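Local coordinates for periplasmic binding protein/LacI transcriptional regulator (Brachyspira murdochii, PDB 4KQC) that is a solute-binding protein of the periplasmic binding protein/LacI type, probably binding a carbohydrate for an ABC transporter, at residues A[113-118]-A[155-161]. Sequence-based numbering, arbitrary orientation. Where two conformers were deposited one is given.
Sequences NRAAAA and IGRAEGF
Arg-114 and Ala-117 rest against Gly-156 and Gly-160, a GxxxG pair that lets helices 113-133 and 152-171 approach closely in one of the two α/β lobes of this periplasmic binding protein fold. The segment axes come within 6.9 Å and cross at -44°. Without a side chain on Gly-160, its CA reaches Arg-114 O at 3.5 Å in a CA-H...O contact. Arg-114 runs over the glycine surface: its CB lies 3.9 Å from Gly-160 CA, and its CG meets the carbonyl oxygen of Gly-156 at 3.4 Å. With CG anti to the carbonyl carbon (chi1 -73°) and the chain extended to NE, the guanidinium places one face, off centre, over Gly-156 CA; CZ lies 3.7 Å from that carbon and NH1 beside it, while NE is nearest Glu-159 OE1. At the tip, NH2 forms a salt bridge at 3.1 Å to that OE1, tentative because the glutamate has two conformers; OE1 lies near the guanidinium plane, but NH2 stands above the carboxylate plane. On the inner side, Ala-117 CB packs against Arg-157 O at 3.1 Å and touches the Phe-161 backbone; the Phe-161 ring stacks on Tyr-210. Nearer the start of helix 113-133, Arg-157 carries its guanidinium past Asn-113 to Asp-251 and Ser-212 O, both partners of NH1, and makes a cation-pi contact with Phe-250. A leucine in place of Arg-157 would probably leave Asn-113 OD1 without its guanidinium donor and cost Asp-251 a salt-bridge partner. One water donates to Asn-113 OD1 and accepts from Arg-157 NH2, closing a small ring of bonds. Arg-157 NE donates directly to OD1 over 3.0 Å, nearly straight at 163°, from well above the carbonyl plane of Asn-113.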
ATOM      1  N   ASN A 113      -7.357  -1.075  -1.050  1.00 12.91           N
ATOM      2  CA  ASN A 113      -6.662   0.206  -0.955  1.00 12.39           C
ATOM      3  C   ASN A 113      -7.546   1.383  -0.578  1.00 12.74           C
ATOM      4  O   ASN A 113      -7.170   2.187   0.262  1.00 12.38           O
ATOM      5  CB  ASN A 113      -5.930   0.511  -2.246  1.00 13.30           C
ATOM      6  CG  ASN A 113      -4.658  -0.276  -2.367  1.00 13.35           C
ATOM      7  OD1 ASN A 113      -3.885  -0.430  -1.387  1.00 14.32           O
ATOM      8  ND2 ASN A 113      -4.400  -0.757  -3.554  1.00 15.84           N
ATOM      9  N   ARG A 114      -8.705   1.480  -1.221  1.00 12.82           N
ATOM     10  CA  ARG A 114      -9.581   2.602  -0.984  1.00 12.88           C
ATOM     11  C   ARG A 114     -10.106   2.622   0.468  1.00 12.25           C
ATOM     12  O   ARG A 114     -10.082   3.664   1.142  1.00 12.63           O
ATOM     13  CB  ARG A 114     -10.752   2.645  -1.967  1.00 12.86           C
ATOM     14  CG  ARG A 114     -10.290   3.061  -3.352  1.00 13.89           C
ATOM     15  CD  ARG A 114     -11.356   2.760  -4.397  1.00 15.89           C
ATOM     16  NE  ARG A 114     -10.960   3.323  -5.698  1.00 17.04           N
ATOM     17  CZ  ARG A 114     -10.043   2.776  -6.518  1.00 17.75           C
ATOM     18  NH1 ARG A 114      -9.452   1.603  -6.257  1.00 17.67           N
ATOM     19  NH2 ARG A 114      -9.749   3.411  -7.637  1.00 21.17           N
ATOM     20  N   ALA A 115     -10.454   1.430   0.970  1.00 12.02           N
ATOM     21  CA  ALA A 115     -10.901   1.288   2.347  1.00 11.85           C
ATOM     22  C   ALA A 115      -9.832   1.558   3.352  1.00 11.79           C
ATOM     23  O   ALA A 115     -10.108   2.180   4.358  1.00 11.53           O
ATOM     24  CB  ALA A 115     -11.412  -0.121   2.544  1.00 13.31           C
ATOM     25  N   ALA A 116      -8.607   1.148   3.080  1.00 11.40           N
ATOM     26  CA  ALA A 116      -7.512   1.386   3.998  1.00 12.07           C
ATOM     27  C   ALA A 116      -7.232   2.889   4.072  1.00 11.79           C
ATOM     28  O   ALA A 116      -6.991   3.466   5.141  1.00 11.53           O
ATOM     29  CB  ALA A 116      -6.316   0.644   3.541  1.00 12.94           C
ATOM     30  N   ALA A 117      -7.248   3.534   2.910  1.00 11.03           N
ATOM     31  CA  ALA A 117      -7.008   4.962   2.836  1.00 10.94           C
ATOM     32  C   ALA A 117      -8.104   5.786   3.500  1.00 11.83           C
ATOM     33  O   ALA A 117      -7.841   6.875   4.009  1.00 11.84           O
ATOM     34  CB  ALA A 117      -6.818   5.361   1.368  1.00 11.79           C
ATOM     35  N   ALA A 118      -9.323   5.281   3.457  1.00 11.93           N
ATOM     36  CA  ALA A 118     -10.431   5.887   4.147  1.00 12.05           C
ATOM     37  C   ALA A 118     -10.224   5.863   5.638  1.00 11.84           C
ATOM     38  O   ALA A 118     -10.698   6.780   6.305  1.00 13.63           O
ATOM     39  CB  ALA A 118     -11.741   5.250   3.747  1.00 12.71           C
ATOM     40  N   ILE A 155      -3.613   5.299  -7.488  1.00 10.99           N
ATOM     41  CA  ILE A 155      -4.930   5.952  -7.681  1.00 11.88           C
ATOM     42  C   ILE A 155      -5.879   5.567  -6.529  1.00 12.39           C
ATOM     43  O   ILE A 155      -6.532   6.403  -5.946  1.00 13.37           O
ATOM     44  CB  ILE A 155      -5.504   5.626  -9.052  1.00 13.66           C
ATOM     45  CG1 ILE A 155      -4.594   6.255 -10.163  1.00 14.12           C
ATOM     46  CG2 ILE A 155      -6.936   6.072  -9.184  1.00 14.62           C
ATOM     47  CD1 ILE A 155      -4.908   5.687 -11.523  1.00 14.71           C
ATOM     48  N   GLY A 156      -5.956   4.284  -6.222  1.00 12.54           N
ATOM     49  CA  GLY A 156      -6.819   3.862  -5.181  1.00 12.17           C
ATOM     50  C   GLY A 156      -6.424   4.302  -3.792  1.00 11.52           C
ATOM     51  O   GLY A 156      -7.300   4.694  -3.000  1.00 12.13           O
ATOM     52  N   ARG A 157      -5.128   4.302  -3.482  1.00 10.71           N
ATOM     53  CA  ARG A 157      -4.714   4.796  -2.153  1.00 11.21           C
ATOM     54  C   ARG A 157      -4.949   6.288  -1.995  1.00 11.76           C
ATOM     55  O   ARG A 157      -5.157   6.759  -0.886  1.00 13.81           O
ATOM     56  CB  ARG A 157      -3.274   4.451  -1.853  1.00 10.92           C
ATOM     57  CG  ARG A 157      -3.041   2.963  -1.669  1.00 11.20           C
ATOM     58  CD  ARG A 157      -1.666   2.684  -1.126  1.00 11.35           C
ATOM     59  NE  ARG A 157      -1.402   1.272  -0.932  1.00 13.14           N
ATOM     60  CZ  ARG A 157      -0.274   0.808  -0.408  1.00 13.33           C
ATOM     61  NH1 ARG A 157       0.649   1.628   0.000  1.00 13.84           N
ATOM     62  NH2 ARG A 157      -0.110  -0.491  -0.176  1.00 15.81           N
ATOM     63  N   ALA A 158      -4.962   7.041  -3.085  1.00 11.75           N
ATOM     64  CA  ALA A 158      -5.258   8.490  -3.027  1.00 11.65           C
ATOM     65  C   ALA A 158      -6.756   8.741  -3.017  1.00 12.27           C
ATOM     66  O   ALA A 158      -7.241   9.531  -2.183  1.00 13.12           O
ATOM     67  CB  ALA A 158      -4.674   9.198  -4.251  1.00 13.20           C
ATOM     68  N   GLU A 159      -7.474   8.163  -3.966  1.00 13.13           N
ATOM     69  CA  GLU A 159      -8.938   8.350  -4.158  0.70 14.95           C
ATOM     70  C   GLU A 159      -9.665   7.952  -2.887  1.00 13.34           C
ATOM     71  O   GLU A 159     -10.623   8.606  -2.493  1.00 13.57           O
ATOM     72  CB  GLU A 159      -9.508   7.542  -5.338  0.70 18.36           C
ATOM     73  CG  GLU A 159      -9.435   8.211  -6.730  0.70 22.81           C
ATOM     74  CD  GLU A 159     -10.175   7.468  -7.881  0.70 25.55           C
ATOM     75  OE1 GLU A 159     -10.687   6.318  -7.731  0.70 28.14           O
ATOM     76  OE2 GLU A 159     -10.202   8.038  -8.982  0.70 29.68           O
ATOM     77  N   GLY A 160      -9.246   6.841  -2.274  1.00 13.39           N
ATOM     78  CA  GLY A 160      -9.923   6.357  -1.039  1.00 11.95           C
ATOM     79  C   GLY A 160      -9.937   7.414   0.067  1.00 13.34           C
ATOM     80  O   GLY A 160     -10.944   7.591   0.791  1.00 11.91           O
ATOM     81  N   PHE A 161      -8.793   8.058   0.266  1.00 11.68           N
ATOM     82  CA  PHE A 161      -8.614   9.133   1.212  1.00 11.12           C
ATOM     83  C   PHE A 161      -9.457  10.353   0.780  1.00 11.32           C
ATOM     84  O   PHE A 161     -10.192  10.941   1.539  1.00 11.53           O
ATOM     85  CB  PHE A 161      -7.103   9.483   1.326  1.00 10.80           C
ATOM     86  CG  PHE A 161      -6.840  10.617   2.300  1.00 10.56           C
ATOM     87  CD1 PHE A 161      -6.939  11.921   1.882  1.00 10.47           C
ATOM     88  CD2 PHE A 161      -6.523  10.368   3.633  1.00 10.10           C
ATOM     89  CE1 PHE A 161      -6.781  12.969   2.754  1.00 10.77           C
ATOM     90  CE2 PHE A 161      -6.289  11.419   4.493  1.00 10.19           C
ATOM     91  CZ  PHE A 161      -6.456  12.692   4.086  1.00 10.52           C
TER
HETATM   92  O   HOH W   1      -2.293  -2.289  -0.428  1.00 27.36           O